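Local coordinates for dermonecrotic toxin (Pasteurella multocida, PDB 2EBF), which acts as a potent mitogen, induces bone resorption and is associated with the severe progressive form of atrophic rhinitis in pigs, at residues A[203-208]-A[304-309]; A[266-271]-A[462-467]. One frame throughout, in Å; residues are numbered along the deposited sequence.

Contact 1 of 2, residues A[203-208]-A[304-309]; sequences VKYVIE and GFEQAF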
loop_
_atom_site.group_PDB
_atom_site.type_symbol
_atom_site.label_atom_id
_atom_site.label_comp_id
_atom_site.label_asym_id
_atom_site.label_seq_id
_atom_site.Cartn_x
_atom_site.Cartn_y
_atom_site.Cartn_z
ATOM N N VAL A 203 -18.579 -16.543 -1.391
ATOM C CA VAL A 203 -17.790 -17.491 -2.178
ATOM C C VAL A 203 -16.452 -16.889 -2.614
ATOM O O VAL A 203 -16.390 -15.752 -3.095
ATOM C CB VAL A 203 -18.566 -17.994 -3.423
ATOM C CG1 VAL A 203 -17.731 -18.991 -4.213
ATOM C CG2 VAL A 203 -19.880 -18.639 -3.011
ATOM N N LYS A 204 -15.391 -17.671 -2.443
ATOM C CA LYS A 204 -14.056 -17.287 -2.876
ATOM C C LYS A 204 -13.650 -18.044 -4.141
ATOM O O LYS A 204 -13.100 -17.452 -5.071
ATOM C CB LYS A 204 -13.042 -17.522 -1.752
ATOM C CG LYS A 204 -13.326 -16.727 -0.488
ATOM C CD LYS A 204 -12.350 -17.081 0.624
ATOM C CE LYS A 204 -12.771 -16.470 1.959
ATOM N NZ LYS A 204 -12.567 -14.991 2.005
ATOM N N TYR A 205 -13.937 -19.347 -4.172
ATOM C CA TYR A 205 -13.546 -20.204 -5.289
ATOM C C TYR A 205 -14.707 -21.050 -5.807
ATOM O O TYR A 205 -15.578 -21.476 -5.043
ATOM C CB TYR A 205 -12.359 -21.099 -4.911
ATOM C CG TYR A 205 -11.337 -20.424 -4.006
ATOM C CD1 TYR A 205 -11.361 -20.636 -2.628
ATOM C CD2 TYR A 205 -10.361 -19.567 -4.527
ATOM C CE1 TYR A 205 -10.442 -20.017 -1.782
ATOM C CE2 TYR A 205 -9.424 -18.939 -3.686
ATOM C CZ TYR A 205 -9.475 -19.173 -2.310
ATOM O OH TYR A 205 -8.568 -18.576 -1.451
ATOM N N VAL A 206 -14.723 -21.265 -7.118
ATOM C CA VAL A 206 -15.708 -22.143 -7.737
ATOM C C VAL A 206 -15.015 -23.088 -8.694
ATOM O O VAL A 206 -14.214 -22.664 -9.530
ATOM C CB VAL A 206 -16.824 -21.363 -8.483
ATOM C CG1 VAL A 206 -17.797 -22.323 -9.179
ATOM C CG2 VAL A 206 -17.588 -20.472 -7.532
ATOM N N ILE A 207 -15.306 -24.377 -8.544
ATOM C CA ILE A 207 -14.988 -25.351 -9.572
ATOM C C ILE A 207 -16.291 -25.547 -10.348
ATOM O O ILE A 207 -17.263 -26.114 -9.832
ATOM C CB ILE A 207 -14.445 -26.684 -8.982
ATOM C CG1 ILE A 207 -13.014 -26.513 -8.453
ATOM C CG2 ILE A 207 -14.434 -27.773 -10.047
ATOM C CD1 ILE A 207 -12.874 -25.665 -7.193
ATOM N N GLU A 208 -16.308 -25.039 -11.578
ATOM C CA GLU A 208 -17.525 -24.955 -12.381
ATOM C C GLU A 208 -18.048 -26.336 -12.794
ATOM O O GLU A 208 -19.241 -26.606 -12.693
ATOM C CB GLU A 208 -17.283 -24.069 -13.611
ATOM C CG GLU A 208 -18.492 -23.908 -14.524
ATOM C CD GLU A 208 -18.333 -22.796 -15.549
ATOM O OE1 GLU A 208 -17.189 -22.370 -15.815
ATOM O OE2 GLU A 208 -19.363 -22.346 -16.095
ATOM N N GLY A 304 -1.678 -21.287 -10.557
ATOM C CA GLY A 304 -1.857 -20.770 -9.203
ATOM C C GLY A 304 -3.246 -21.142 -8.722
ATOM O O GLY A 304 -4.162 -21.311 -9.533
ATOM N N PHE A 305 -3.412 -21.281 -7.409
ATOM C CA PHE A 305 -4.689 -21.737 -6.846
ATOM C C PHE A 305 -5.807 -20.771 -7.207
ATOM O O PHE A 305 -6.867 -21.172 -7.708
ATOM C CB PHE A 305 -4.595 -21.913 -5.325
ATOM C CG PHE A 305 -5.819 -22.538 -4.706
ATOM C CD1 PHE A 305 -5.889 -23.922 -4.503
ATOM C CD2 PHE A 305 -6.899 -21.749 -4.319
ATOM C CE1 PHE A 305 -7.018 -24.505 -3.929
ATOM C CE2 PHE A 305 -8.031 -22.320 -3.750
ATOM C CZ PHE A 305 -8.094 -23.701 -3.554
ATOM N N GLU A 306 -5.559 -19.489 -6.954
ATOM C CA GLU A 306 -6.529 -18.449 -7.264
ATOM C C GLU A 306 -6.710 -18.292 -8.772
ATOM O O GLU A 306 -7.827 -18.108 -9.242
ATOM C CB GLU A 306 -6.110 -17.125 -6.622
ATOM C CG GLU A 306 -6.089 -17.174 -5.093
ATOM C CD GLU A 306 -4.750 -17.615 -4.518
ATOM O OE1 GLU A 306 -3.828 -17.947 -5.296
ATOM O OE2 GLU A 306 -4.620 -17.614 -3.277
ATOM N N GLN A 307 -5.608 -18.372 -9.520
ATOM C CA GLN A 307 -5.647 -18.334 -10.988
ATOM C C GLN A 307 -6.625 -19.367 -11.551
ATOM O O GLN A 307 -7.347 -19.099 -12.511
ATOM C CB GLN A 307 -4.252 -18.586 -11.575
ATOM C CG GLN A 307 -4.229 -18.552 -13.104
ATOM C CD GLN A 307 -2.878 -18.865 -13.706
ATOM O OE1 GLN A 307 -2.560 -18.414 -14.812
ATOM N NE2 GLN A 307 -2.075 -19.636 -12.992
ATOM N N ALA A 308 -6.646 -20.543 -10.926
ATOM C CA ALA A 308 -7.454 -21.663 -11.382
ATOM C C ALA A 308 -8.907 -21.604 -10.908
ATOM O O ALA A 308 -9.822 -21.930 -11.674
ATOM C CB ALA A 308 -6.809 -22.985 -10.936
ATOM N N PHE A 309 -9.118 -21.182 -9.658
ATOM C CA PHE A 309 -10.404 -21.408 -8.982
ATOM C C PHE A 309 -11.163 -20.179 -8.480
ATOM O O PHE A 309 -12.372 -20.262 -8.234
ATOM C CB PHE A 309 -10.221 -22.354 -7.795
ATOM C CG PHE A 309 -9.558 -23.661 -8.135
ATOM C CD1 PHE A 309 -8.499 -24.129 -7.357
ATOM C CD2 PHE A 309 -9.998 -24.432 -9.207
ATOM C CE1 PHE A 309 -7.882 -25.343 -7.640
ATOM C CE2 PHE A 309 -9.386 -25.649 -9.507
ATOM C CZ PHE A 309 -8.328 -26.109 -8.720
HETATM O O HOH W 1 -6.826 -16.877 -2.017
#
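Phe305 drives the edge of its ring into the face of Tyr205. This is a T-shaped stack, with the two planes at 86° and the ring centroids 4.9 Å apart. Phe305 CE2 sits over the middle of the tyrosine ring. Phe305 CG lies anti to the backbone N (chi1 -173°), which swings the ring off the helix toward the strand. On the other face of the Tyr205 ring lies Lys204 CB, displaced toward the rim. Glu306 CG comes up at the tyrosine edge.

Further along, Ile207 CD1 reaches the Phe309 ring in an off-centre CH-pi contact, 4.2 Å from the ring centroid. Ile207 CD1 and Ile207 CG1 are each 3.7 Å from Phe309 CD2. The Phe309 ring also puts CD1 over the centre of the Phe305 ring.

The backbones are tied by one bond. Val206 N donates to Phe309 O at 2.8 Å, with an N-H...O angle of 157°. Tyr205 CA, 3.2 Å from Phe309 O, adds a CA-H...O contact.

In the next shell, a water joins Tyr205 OH to Glu306 OE2, to which it donates. Tyr267, at the start of helix 267-273, is probably a second polar partner of Tyr205 OH. Phe314 adds a second edge-to-face partner to Tyr205. In the C2 region, helix 305-309 thus packs on strand 205-207, an outermost strand of a three-stranded antiparallel sheet, at a classic beta bulge where Lys204 and Tyr205 face Ile263.

Contact 2 of 2, residues A[266-271]-A[462-467]; sequences SYEEMF and HSDNSV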
loop_
_atom_site.group_PDB
_atom_site.type_symbol
_atom_site.label_atom_id
_atom_site.label_comp_id
_atom_site.label_asym_id
_atom_site.label_seq_id
_atom_site.Cartn_x
_atom_site.Cartn_y
_atom_site.Cartn_z
ATOM N N SER A 266 -10.657 -19.926 2.595
ATOM C CA SER A 266 -9.549 -19.424 1.799
ATOM C C SER A 266 -8.473 -20.492 1.639
ATOM O O SER A 266 -8.320 -21.378 2.490
ATOM C CB SER A 266 -8.971 -18.155 2.430
ATOM O OG SER A 266 -8.297 -18.448 3.642
ATOM N N TYR A 267 -7.747 -20.414 0.529
ATOM C CA TYR A 267 -6.615 -21.287 0.257
ATOM C C TYR A 267 -5.726 -21.465 1.487
ATOM O O TYR A 267 -5.398 -22.589 1.870
ATOM C CB TYR A 267 -5.794 -20.710 -0.901
ATOM C CG TYR A 267 -4.520 -21.461 -1.203
ATOM C CD1 TYR A 267 -3.308 -20.790 -1.322
ATOM C CD2 TYR A 267 -4.529 -22.841 -1.377
ATOM C CE1 TYR A 267 -2.134 -21.478 -1.611
ATOM C CE2 TYR A 267 -3.368 -23.538 -1.659
ATOM C CZ TYR A 267 -2.177 -22.861 -1.774
ATOM O OH TYR A 267 -1.028 -23.567 -2.052
ATOM N N GLU A 268 -5.354 -20.346 2.104
ATOM C CA GLU A 268 -4.420 -20.347 3.232
ATOM C C GLU A 268 -5.022 -20.949 4.492
ATOM O O GLU A 268 -4.324 -21.618 5.260
ATOM C CB GLU A 268 -3.917 -18.930 3.514
ATOM C CG GLU A 268 -3.039 -18.351 2.410
ATOM C CD GLU A 268 -3.808 -17.483 1.425
ATOM O OE1 GLU A 268 -5.062 -17.481 1.457
ATOM O OE2 GLU A 268 -3.145 -16.792 0.617
ATOM N N GLU A 269 -6.311 -20.706 4.704
ATOM C CA GLU A 269 -7.020 -21.316 5.818
ATOM C C GLU A 269 -6.966 -22.840 5.714
ATOM O O GLU A 269 -6.653 -23.535 6.687
ATOM C CB GLU A 269 -8.470 -20.849 5.857
ATOM C CG GLU A 269 -9.308 -21.609 6.879
ATOM C CD GLU A 269 -10.764 -21.230 6.858
ATOM O OE1 GLU A 269 -11.562 -21.931 7.508
ATOM O OE2 GLU A 269 -11.121 -20.236 6.199
ATOM N N MET A 270 -7.269 -23.354 4.526
ATOM C CA MET A 270 -7.239 -24.789 4.291
ATOM C C MET A 270 -5.835 -25.364 4.431
ATOM O O MET A 270 -5.655 -26.408 5.059
ATOM C CB MET A 270 -7.810 -25.116 2.916
ATOM C CG MET A 270 -9.270 -24.790 2.794
ATOM S SD MET A 270 -9.938 -25.527 1.302
ATOM C CE MET A 270 -11.667 -25.119 1.489
ATOM N N PHE A 271 -4.847 -24.674 3.868
ATOM C CA PHE A 271 -3.462 -25.140 3.896
ATOM C C PHE A 271 -2.921 -25.338 5.312
ATOM O O PHE A 271 -2.193 -26.299 5.573
ATOM C CB PHE A 271 -2.551 -24.185 3.128
ATOM C CG PHE A 271 -1.111 -24.614 3.093
ATOM C CD1 PHE A 271 -0.630 -25.391 2.042
ATOM C CD2 PHE A 271 -0.235 -24.249 4.110
ATOM C CE1 PHE A 271 0.702 -25.791 2.002
ATOM C CE2 PHE A 271 1.102 -24.645 4.082
ATOM C CZ PHE A 271 1.570 -25.420 3.020
ATOM N N HIS A 462 -1.753 -12.884 9.858
ATOM C CA HIS A 462 -2.791 -12.534 8.901
ATOM C C HIS A 462 -2.661 -13.536 7.757
ATOM O O HIS A 462 -1.590 -13.648 7.150
ATOM C CB HIS A 462 -2.590 -11.090 8.425
ATOM C CG HIS A 462 -3.635 -10.604 7.464
ATOM N ND1 HIS A 462 -4.924 -10.298 7.851
ATOM C CD2 HIS A 462 -3.570 -10.346 6.135
ATOM C CE1 HIS A 462 -5.610 -9.883 6.801
ATOM N NE2 HIS A 462 -4.812 -9.902 5.746
ATOM N N SER A 463 -3.738 -14.266 7.470
ATOM C CA SER A 463 -3.658 -15.438 6.582
ATOM C C SER A 463 -3.360 -15.173 5.104
ATOM O O SER A 463 -2.789 -16.027 4.421
ATOM C CB SER A 463 -4.904 -16.326 6.722
ATOM O OG SER A 463 -6.006 -15.782 6.024
ATOM N N ASP A 464 -3.720 -14.001 4.594
ATOM C CA ASP A 464 -3.566 -13.778 3.157
ATOM C C ASP A 464 -2.088 -13.788 2.768
ATOM O O ASP A 464 -1.276 -13.105 3.402
ATOM C CB ASP A 464 -4.243 -12.468 2.732
ATOM C CG ASP A 464 -4.138 -12.218 1.244
ATOM O OD1 ASP A 464 -3.754 -11.091 0.868
ATOM O OD2 ASP A 464 -4.426 -13.139 0.444
ATOM N N ASN A 465 -1.749 -14.567 1.739
ATOM C CA ASN A 465 -0.380 -14.621 1.185
ATOM C C ASN A 465 0.618 -15.320 2.125
ATOM O O ASN A 465 1.835 -15.102 2.040
ATOM C CB ASN A 465 0.105 -13.208 0.804
ATOM C CG ASN A 465 1.041 -13.198 -0.408
ATOM O OD1 ASN A 465 1.623 -12.153 -0.754
ATOM N ND2 ASN A 465 1.178 -14.338 -1.064
ATOM N N SER A 466 0.093 -16.172 3.010
ATOM C CA SER A 466 0.897 -16.800 4.069
ATOM C C SER A 466 1.453 -18.193 3.755
ATOM O O SER A 466 2.207 -18.755 4.563
ATOM C CB SER A 466 0.099 -16.851 5.371
ATOM O OG SER A 466 -1.036 -17.683 5.234
ATOM N N VAL A 467 1.096 -18.742 2.595
ATOM C CA VAL A 467 1.526 -20.090 2.203
ATOM C C VAL A 467 2.861 -20.034 1.451
ATOM O O VAL A 467 3.029 -19.217 0.546
ATOM C CB VAL A 467 0.428 -20.803 1.365
ATOM C CG1 VAL A 467 0.920 -22.143 0.785
ATOM C CG2 VAL A 467 -0.808 -21.025 2.211
HETATM O O HOH W 2 -6.576 -16.373 3.563
HETATM O O HOH W 3 -0.496 -17.723 0.250
HETATM O O HOH W 4 -6.258 -15.464 0.233
#
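Ser463 meets Glu268 first, and it does so through its backbone. Ser463 O lies 3.1 Å from Glu268 CG, so the carbonyl rests against the aliphatic part of the acid. A water donates hydrogen bonds to Ser463 OG and to Glu268 OE1, and also bonds to Ser266 OG. The stronger partner of Ser463 OG is Asp408. Ser266 is the N-cap of the helix and accepts from Glu269 N.

Asp464 brings a second carboxylate close. Asp464 OD2 is 3.9 Å from Glu268 OE2. A water donates to both Asp464 OD2 and Glu268 OE1, and Arg322 forms a salt bridge with Asp464 OD2. Tyr478 binds the other oxygen, Asp464 OD1.

Asn465 makes the direct polar bond. Asn465 N donates to Glu268 OE2 at 2.9 Å, with an N-H...O angle of 154°. The donor stands well above the carboxylate plane, 59° out of it. The bend of the Glu268 chain at chi2 (96°) turns the carboxylate toward this N-H.

Ser466 closes the type II beta turn that begins at Ser463. Ser466 OG donates to Ser463 O at 2.5 Å and touches Glu268 CG.

Val467 supplies the apolar end. Val467 CG1 sits over the centre of the Phe271 ring, 3.7 Å from the centroid, in a CH-pi contact. Val467 CG1 is also 3.7 Å from Tyr267 OH. Val467 CG2 packs on Glu268 CG at 3.5 Å. A further water accepts from Val467 N and donates to Glu268 OE2.

Glu268 thus receives one backbone N-H and three waters. These bonds are consistent with a charged carboxylate in a buried place. Asp464 would tend to raise its proton affinity, though the salt bridge from Asp464 to Arg322 and the donors probably offset this.

The two contacts are neighbours, with centres 14 Å apart, and they meet through aromatic and polar side chains. Tyr205 OH of contact 1 probably bonds to Tyr267 N of contact 2, 2.8 Å away. The Phe305 and Tyr267 rings stack, with Phe305 CD1 3.6 Å from Tyr267 CD2. Glu306 OE2 and Glu268 OE2 come within 4.2 Å. Together they join strand 205-207 and helix 305-309, through helix 267-273, to the loop after strand 456-461. In contact 1 the Phe309 side chain is about 9 Å from a bound glucose. The phosphonate and disulfide sites belong to the C3 region instead.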